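Local coordinates for protein DNA gyrase, B subunit, truncated (Myxococcus xanthus, PDB 3CWV) that probably works as the ATP-binding subunit of a type II topoisomerase that breaks, passes and rejoins double-stranded DNA, at residues Asp231-Asp235 against Gly236-Gln240; His268-Gly271 against Val272-Ala275; Leu328-Ala331 against Ile332-Leu336. All coordinates share one frame; numbering follows the deposited sequence.

Contact 1: residues Asp231-Asp235 against Gly236-Gln240; sequences DFTWD and GLRVQ
Arg238 reaches across a two-residue beta hairpin to Asp231 and holds its carboxylate side-on, in a bidentate salt bridge. Arg238 NE bonds to Asp231 OD1 at 2.8 Å, and Arg238 NH2 to Asp231 OD2 at 2.7 Å. Both bonds are nearly straight and reach the syn sides of the oxygens. Both oxygens lie close to the guanidinium plane, but the carboxylate is turned 27° against it, so the nitrogens stand out of the carboxylate plane. The reach depends on an arginine chain extended from CG to NE, its CG trans to the backbone N (chi1 -179°). The Gln240 amide nitrogen NE2 lies over the centre of one guanidinium face, and Thr233 OG1 passes beside Arg238 CB.

Phe232, Trp234, Leu237 and Val239 make up the other face of the hairpin. With its CG between the backbone N and the carbonyl carbon (chi1 66°), Phe232 lies alongside Val239 and receives CB of that residue over one ring face, 4.1 Å from the centroid, as a CH-pi contact. A branched valine suits this place because its CB and CG1 both reach the ring. Trp234 meets Leu237 CD1 obliquely, and these large apolar groups pack on toward helix 328-345 and the loop at Ile325.

The strands are joined by a type I' turn from Trp234 to Leu237. Asp235 and Gly236 both take positive phi there, a conformation that glycine accepts readily. Strand 237-245 also pairs with strand 300-307, Arg238 with Ser307, so the hairpin borders the sheet. Within the hairpin, Val239 N bonds to Phe232 O at 2.7 Å.

Contact 2: residues His268-Gly271 against Val272-Ala275; sequences HVKG and VTQA
Lys270 and Gln274 lie one turn apart on alpha helix 267-284, joined by the backbone bond from Gln274 N to Lys270 O (2.9 Å). The same oxygen also meets the glutamine side chain, with Gln274 CB and CG both beside it. The Gln274 chain leans back over Lys270 O through CB and CG, then the bend at chi2 (-63°) turns its amide forward along the helix. The aliphatic part of Lys270 comes near it, CE standing 4.3 Å from Gln274 CG. Long chains with flexible methylenes and polar ends suit this partly solvent-facing side. Lys270 also touches Glu329 of helix 328-345, while the backbone oxygen of Gln274 accepts a hydrogen bond from Arg288.

Val272 belongs to the buried side. Its CG2 packs against His268 O at 3.5 Å, and its CB lies beside Val269 O. A compact branched residue fits here, between strand 300-307 at Val304 and helix 328-345 at Ile332 and Leu336. Gly271, the residue before it, brings no side chain to the helix surface, and its backbone packs closely against helix 328-345. Its carbonyl receives Ala275 N from above the carbonyl plane rather than along a lone pair, and the small Ala275 CB rests beside that same oxygen.

Thr273 offers two different branches to the preceding turn. CG2 passes obliquely by Val269 CG1 at 4.1 Å, an apolar touch that continues inward as Val269 packs on strands 252-257 and 300-307. Chi1 of 63° places the hydroxyl between the backbone N and the carbonyl carbon, facing back along the helix. Thr273 OG1 thereby donates a weak hydrogen bond to Lys270 O at 3.4 Å.

Contact 3: residues Leu328-Ala331 against Ile332-Leu336; sequences LEEA and IRKQL
Glu330 OE1 receives NE of Arg333 at 2.8 Å, the shortest polar bond between these two successive turns of alpha helix 328-345. A second bond runs from Arg333 NH1 to Glu330 OE2 at 3.0 Å, using the syn lone pair of that oxygen, so the guanidinium grips the carboxylate side-on through two nitrogens. The two side chains run alongside each other, their flat groups turned 30° apart. Bends at chi2 of Glu330 and at chi3 of Arg333 (55°) allow such a close pairing over only three residues. Lys334 crosses the glutamate with CE against Glu330 OE2, while its NZ stays 4.1 Å from that oxygen, beyond a salt bridge; its charge would still probably favour the ionised carboxylate.

Charged residues suit this outer side, and branched aliphatic ones the buried side. There Ile332 CD1 packs 3.8 Å from Leu328 CG, and its CG1 lies beside Leu328 O. On this side the helix packs against two elements: Leu328 and Ala331 on Trp234 of strand 228-234, Ile332 on Val272 of helix 267-284, and Leu336 on both the strand and that helix.

Overall arrangement
The three contacts follow one another along the chain, hairpin 231-240 first, then helix turns 268-275 and 328-336. Contact 1 is the hairpin at one edge of the five-stranded sheet, strand 228-234 being outermost and 237-245 next to it. The centres of contacts 2 and 3 are about 7 Å apart, and their helices pack directly, Gly271 C meeting Ile332 CG2 at 3.6 Å. Contact 3 also touches contact 1, centres about 10 Å apart, with Trp234 CE2 3.4 Å from Ala331 CB. Contacts 1 and 2 do not touch, their centres being about 14 Å apart. Helix 328-345 thus bridges hairpin and helix 267-284, uniting parts distant in sequence into one layered alpha/beta unit, consistent with the transducer domain of GyrB proteins.

Contact 1: residues Asp231-Asp235 against Gly236-Gln240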
loop_
_atom_site.group_PDB
_atom_site.type_symbol
_atom_site.label_atom_id
_atom_site.label_comp_id
_atom_site.label_asym_id
_atom_site.label_seq_id
_atom_site.Cartn_x
_atom_site.Cartn_y
_atom_site.Cartn_z
ATOM N N ASP A 231 -12.091 -7.610 10.243
ATOM C CA ASP A 231 -12.139 -7.161 8.868
ATOM C C ASP A 231 -13.596 -6.834 8.625
ATOM O O ASP A 231 -14.429 -7.737 8.635
ATOM C CB ASP A 231 -11.708 -8.288 7.915
ATOM C CG ASP A 231 -11.761 -7.883 6.440
ATOM O OD1 ASP A 231 -12.036 -6.696 6.093
ATOM O OD2 ASP A 231 -11.523 -8.781 5.600
ATOM N N PHE A 232 -13.906 -5.556 8.426
ATOM C CA PHE A 232 -15.293 -5.161 8.155
ATOM C C PHE A 232 -15.356 -3.901 7.304
ATOM O O PHE A 232 -14.342 -3.244 7.092
ATOM C CB PHE A 232 -16.068 -4.962 9.465
ATOM C CG PHE A 232 -15.584 -3.799 10.297
ATOM C CD1 PHE A 232 -16.274 -2.593 10.290
ATOM C CD2 PHE A 232 -14.464 -3.915 11.096
ATOM C CE1 PHE A 232 -15.828 -1.524 11.041
ATOM C CE2 PHE A 232 -14.026 -2.855 11.859
ATOM C CZ PHE A 232 -14.708 -1.657 11.827
ATOM N N THR A 233 -16.551 -3.574 6.821
ATOM C CA THR A 233 -16.750 -2.414 5.955
ATOM C C THR A 233 -17.793 -1.480 6.577
ATOM O O THR A 233 -18.814 -1.930 7.121
ATOM C CB THR A 233 -17.131 -2.849 4.535
ATOM O OG1 THR A 233 -16.052 -3.613 3.976
ATOM C CG2 THR A 233 -17.388 -1.648 3.622
ATOM N N TRP A 234 -17.495 -0.189 6.552
ATOM C CA TRP A 234 -18.420 0.830 7.037
ATOM C C TRP A 234 -18.459 1.944 6.030
ATOM O O TRP A 234 -17.410 2.489 5.661
ATOM C CB TRP A 234 -17.980 1.404 8.379
ATOM C CG TRP A 234 -18.798 2.593 8.803
ATOM C CD1 TRP A 234 -20.066 2.571 9.342
ATOM C CD2 TRP A 234 -18.407 3.976 8.762
ATOM N NE1 TRP A 234 -20.487 3.851 9.609
ATOM C CE2 TRP A 234 -19.492 4.734 9.271
ATOM C CE3 TRP A 234 -17.253 4.649 8.337
ATOM C CZ2 TRP A 234 -19.454 6.138 9.368
ATOM C CZ3 TRP A 234 -17.211 6.048 8.439
ATOM C CH2 TRP A 234 -18.304 6.774 8.957
ATOM N N ASP A 235 -19.668 2.269 5.565
ATOM C CA ASP A 235 -19.852 3.337 4.617
ATOM C C ASP A 235 -18.852 3.265 3.456
ATOM O O ASP A 235 -18.278 4.281 3.085
ATOM C CB ASP A 235 -19.729 4.703 5.322
ATOM C CG ASP A 235 -20.557 5.755 4.652
ATOM O OD1 ASP A 235 -21.683 5.409 4.213
ATOM O OD2 ASP A 235 -20.092 6.910 4.540
ATOM N N GLY A 236 -18.649 2.069 2.891
ATOM C CA GLY A 236 -17.775 1.904 1.727
ATOM C C GLY A 236 -16.284 1.769 2.032
ATOM O O GLY A 236 -15.466 1.626 1.108
ATOM N N LEU A 237 -15.947 1.801 3.324
ATOM C CA LEU A 237 -14.569 1.818 3.815
ATOM C C LEU A 237 -14.267 0.489 4.484
ATOM O O LEU A 237 -14.981 0.099 5.410
ATOM C CB LEU A 237 -14.397 2.922 4.870
ATOM C CG LEU A 237 -14.542 4.382 4.424
ATOM C CD1 LEU A 237 -14.084 5.301 5.521
ATOM C CD2 LEU A 237 -13.738 4.642 3.163
ATOM N N ARG A 238 -13.195 -0.181 4.061
ATOM C CA ARG A 238 -12.789 -1.424 4.689
ATOM C C ARG A 238 -11.791 -1.193 5.807
ATOM O O ARG A 238 -10.809 -0.476 5.649
ATOM C CB ARG A 238 -12.219 -2.394 3.660
ATOM C CG ARG A 238 -11.804 -3.721 4.269
ATOM C CD ARG A 238 -11.070 -4.571 3.221
ATOM N NE ARG A 238 -10.927 -5.967 3.629
ATOM C CZ ARG A 238 -10.296 -6.897 2.907
ATOM N NH1 ARG A 238 -9.729 -6.580 1.743
ATOM N NH2 ARG A 238 -10.218 -8.142 3.356
ATOM N N VAL A 239 -12.043 -1.803 6.953
ATOM C CA VAL A 239 -11.150 -1.657 8.088
ATOM C C VAL A 239 -10.635 -3.048 8.402
ATOM O O VAL A 239 -11.427 -3.971 8.558
ATOM C CB VAL A 239 -11.886 -1.078 9.291
ATOM C CG1 VAL A 239 -10.972 -1.023 10.525
ATOM C CG2 VAL A 239 -12.440 0.318 8.953
ATOM N N GLN A 240 -9.311 -3.202 8.413
ATOM C CA GLN A 240 -8.663 -4.481 8.712
ATOM C C GLN A 240 -7.713 -4.225 9.861
ATOM O O GLN A 240 -6.979 -3.237 9.872
ATOM C CB GLN A 240 -7.874 -4.993 7.514
ATOM C CG GLN A 240 -8.693 -5.222 6.255
ATOM C CD GLN A 240 -7.816 -5.414 5.034
ATOM O OE1 GLN A 240 -7.409 -4.444 4.376
ATOM N NE2 GLN A 240 -7.520 -6.674 4.717
#

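Contact 2: residues His268-Gly271 against Val272-Ala275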
loop_
_atom_site.group_PDB
_atom_site.type_symbol
_atom_site.label_atom_id
_atom_site.label_comp_id
_atom_site.label_asym_id
_atom_site.label_seq_id
_atom_site.Cartn_x
_atom_site.Cartn_y
_atom_site.Cartn_z
ATOM N N HIS A 268 -8.948 5.960 12.486
ATOM C CA HIS A 268 -8.982 4.506 12.316
ATOM C C HIS A 268 -8.368 3.818 13.547
ATOM O O HIS A 268 -8.958 2.897 14.125
ATOM C CB HIS A 268 -8.287 4.062 11.001
ATOM C CG HIS A 268 -6.918 4.651 10.792
ATOM N ND1 HIS A 268 -5.956 4.045 10.009
ATOM C CD2 HIS A 268 -6.358 5.798 11.248
ATOM C CE1 HIS A 268 -4.866 4.795 9.985
ATOM N NE2 HIS A 268 -5.087 5.866 10.725
ATOM N N VAL A 269 -7.222 4.323 13.986
ATOM C CA VAL A 269 -6.528 3.776 15.136
ATOM C C VAL A 269 -7.297 4.059 16.432
ATOM O O VAL A 269 -7.505 3.149 17.246
ATOM C CB VAL A 269 -5.104 4.333 15.193
ATOM C CG1 VAL A 269 -4.421 4.063 16.545
ATOM C CG2 VAL A 269 -4.273 3.783 14.014
ATOM N N LYS A 270 -7.729 5.310 16.630
ATOM C CA LYS A 270 -8.462 5.653 17.839
ATOM C C LYS A 270 -9.750 4.853 18.008
ATOM O O LYS A 270 -10.107 4.499 19.120
ATOM C CB LYS A 270 -8.751 7.156 17.909
ATOM C CG LYS A 270 -7.635 7.947 18.597
ATOM C CD LYS A 270 -7.913 8.179 20.084
ATOM C CE LYS A 270 -9.084 9.147 20.271
ATOM N NZ LYS A 270 -9.048 9.891 21.572
ATOM N N GLY A 271 -10.445 4.555 16.922
ATOM C CA GLY A 271 -11.596 3.659 17.015
ATOM C C GLY A 271 -11.226 2.331 17.676
ATOM O O GLY A 271 -11.976 1.796 18.522
ATOM N N VAL A 272 -10.071 1.796 17.295
ATOM C CA VAL A 272 -9.638 0.486 17.768
ATOM C C VAL A 272 -9.204 0.569 19.218
ATOM O O VAL A 272 -9.609 -0.244 20.026
ATOM C CB VAL A 272 -8.510 -0.138 16.890
ATOM C CG1 VAL A 272 -7.998 -1.491 17.508
ATOM C CG2 VAL A 272 -9.013 -0.376 15.453
ATOM N N THR A 273 -8.372 1.542 19.553
ATOM C CA THR A 273 -7.834 1.591 20.891
ATOM C C THR A 273 -8.931 1.948 21.898
ATOM O O THR A 273 -8.943 1.428 23.017
ATOM C CB THR A 273 -6.673 2.570 21.013
ATOM O OG1 THR A 273 -7.140 3.892 20.735
ATOM C CG2 THR A 273 -5.549 2.204 20.037
ATOM N N GLN A 274 -9.870 2.799 21.490
ATOM C CA GLN A 274 -10.987 3.146 22.359
ATOM C C GLN A 274 -11.883 1.945 22.610
ATOM O O GLN A 274 -12.358 1.737 23.741
ATOM C CB GLN A 274 -11.784 4.335 21.801
ATOM C CG GLN A 274 -11.020 5.678 21.943
ATOM C CD GLN A 274 -10.760 6.068 23.410
ATOM O OE1 GLN A 274 -9.634 5.963 23.916
ATOM N NE2 GLN A 274 -11.813 6.497 24.095
ATOM N N ALA A 275 -12.111 1.153 21.566
ATOM C CA ALA A 275 -12.898 -0.072 21.678
ATOM C C ALA A 275 -12.240 -1.083 22.628
ATOM O O ALA A 275 -12.924 -1.697 23.443
ATOM C CB ALA A 275 -13.122 -0.695 20.293
#

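Contact 3: residues Leu328-Ala331 against Ile332-Leu336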
loop_
_atom_site.group_PDB
_atom_site.type_symbol
_atom_site.label_atom_id
_atom_site.label_comp_id
_atom_site.label_asym_id
_atom_site.label_seq_id
_atom_site.Cartn_x
_atom_site.Cartn_y
_atom_site.Cartn_z
ATOM N N LEU A 328 -15.836 8.027 11.475
ATOM C CA LEU A 328 -15.077 6.768 11.381
ATOM C C LEU A 328 -14.683 6.200 12.752
ATOM O O LEU A 328 -14.841 5.015 13.002
ATOM C CB LEU A 328 -13.791 6.919 10.519
ATOM C CG LEU A 328 -12.977 5.612 10.380
ATOM C CD1 LEU A 328 -13.828 4.521 9.754
ATOM C CD2 LEU A 328 -11.700 5.796 9.539
ATOM N N GLU A 329 -14.151 7.044 13.628
ATOM C CA GLU A 329 -13.718 6.566 14.928
ATOM C C GLU A 329 -14.852 5.917 15.725
ATOM O O GLU A 329 -14.678 4.847 16.336
ATOM C CB GLU A 329 -13.123 7.712 15.739
ATOM C CG GLU A 329 -12.871 7.313 17.183
ATOM C CD GLU A 329 -12.361 8.459 18.043
ATOM O OE1 GLU A 329 -11.726 9.393 17.507
ATOM O OE2 GLU A 329 -12.598 8.408 19.264
ATOM N N GLU A 330 -16.006 6.580 15.748
ATOM C CA GLU A 330 -17.151 6.042 16.481
ATOM C C GLU A 330 -17.738 4.815 15.815
ATOM O O GLU A 330 -18.151 3.898 16.506
ATOM C CB GLU A 330 -18.231 7.097 16.705
ATOM C CG GLU A 330 -18.162 7.710 18.087
ATOM C CD GLU A 330 -18.225 6.654 19.187
ATOM O OE1 GLU A 330 -17.293 6.612 20.012
ATOM O OE2 GLU A 330 -19.195 5.863 19.211
ATOM N N ALA A 331 -17.781 4.801 14.484
ATOM C CA ALA A 331 -18.237 3.616 13.726
ATOM C C ALA A 331 -17.415 2.371 14.019
ATOM O O ALA A 331 -17.979 1.280 14.150
ATOM C CB ALA A 331 -18.215 3.883 12.252
ATOM N N ILE A 332 -16.088 2.535 14.080
ATOM C CA ILE A 332 -15.155 1.452 14.431
ATOM C C ILE A 332 -15.324 1.038 15.888
ATOM O O ILE A 332 -15.410 -0.157 16.175
ATOM C CB ILE A 332 -13.688 1.878 14.211
ATOM C CG1 ILE A 332 -13.405 2.098 12.717
ATOM C CG2 ILE A 332 -12.693 0.852 14.797
ATOM C CD1 ILE A 332 -12.015 2.638 12.476
ATOM N N ARG A 333 -15.381 2.018 16.796
ATOM C CA ARG A 333 -15.539 1.724 18.214
ATOM C C ARG A 333 -16.818 0.947 18.489
ATOM O O ARG A 333 -16.782 -0.048 19.214
ATOM C CB ARG A 333 -15.476 2.975 19.099
ATOM C CG ARG A 333 -15.310 2.631 20.606
ATOM C CD ARG A 333 -15.814 3.736 21.537
ATOM N NE ARG A 333 -17.205 4.066 21.240
ATOM C CZ ARG A 333 -18.252 3.306 21.560
ATOM N NH1 ARG A 333 -19.471 3.692 21.221
ATOM N NH2 ARG A 333 -18.089 2.155 22.208
ATOM N N LYS A 334 -17.925 1.368 17.876
ATOM C CA LYS A 334 -19.201 0.676 18.025
ATOM C C LYS A 334 -19.184 -0.735 17.469
ATOM O O LYS A 334 -19.772 -1.643 18.063
ATOM C CB LYS A 334 -20.348 1.464 17.379
ATOM C CG LYS A 334 -20.797 2.646 18.209
ATOM C CD LYS A 334 -21.649 3.623 17.406
ATOM C CE LYS A 334 -21.901 4.892 18.213
ATOM N NZ LYS A 334 -22.929 5.732 17.556
ATOM N N GLN A 335 -18.533 -0.921 16.327
ATOM C CA GLN A 335 -18.397 -2.247 15.746
ATOM C C GLN A 335 -17.528 -3.152 16.620
ATOM O O GLN A 335 -17.855 -4.325 16.824
ATOM C CB GLN A 335 -17.767 -2.162 14.348
ATOM C CG GLN A 335 -17.609 -3.511 13.626
ATOM C CD GLN A 335 -18.883 -3.958 12.943
ATOM O OE1 GLN A 335 -19.871 -3.225 12.914
ATOM N NE2 GLN A 335 -18.858 -5.155 12.366
ATOM N N LEU A 336 -16.414 -2.628 17.113
ATOM C CA LEU A 336 -15.406 -3.505 17.702
ATOM C C LEU A 336 -15.537 -3.725 19.201
ATOM O O LEU A 336 -15.130 -4.773 19.706
ATOM C CB LEU A 336 -14.001 -3.008 17.396
ATOM C CG LEU A 336 -13.618 -2.944 15.918
ATOM C CD1 LEU A 336 -12.144 -2.633 15.846
ATOM C CD2 LEU A 336 -13.928 -4.269 15.214
#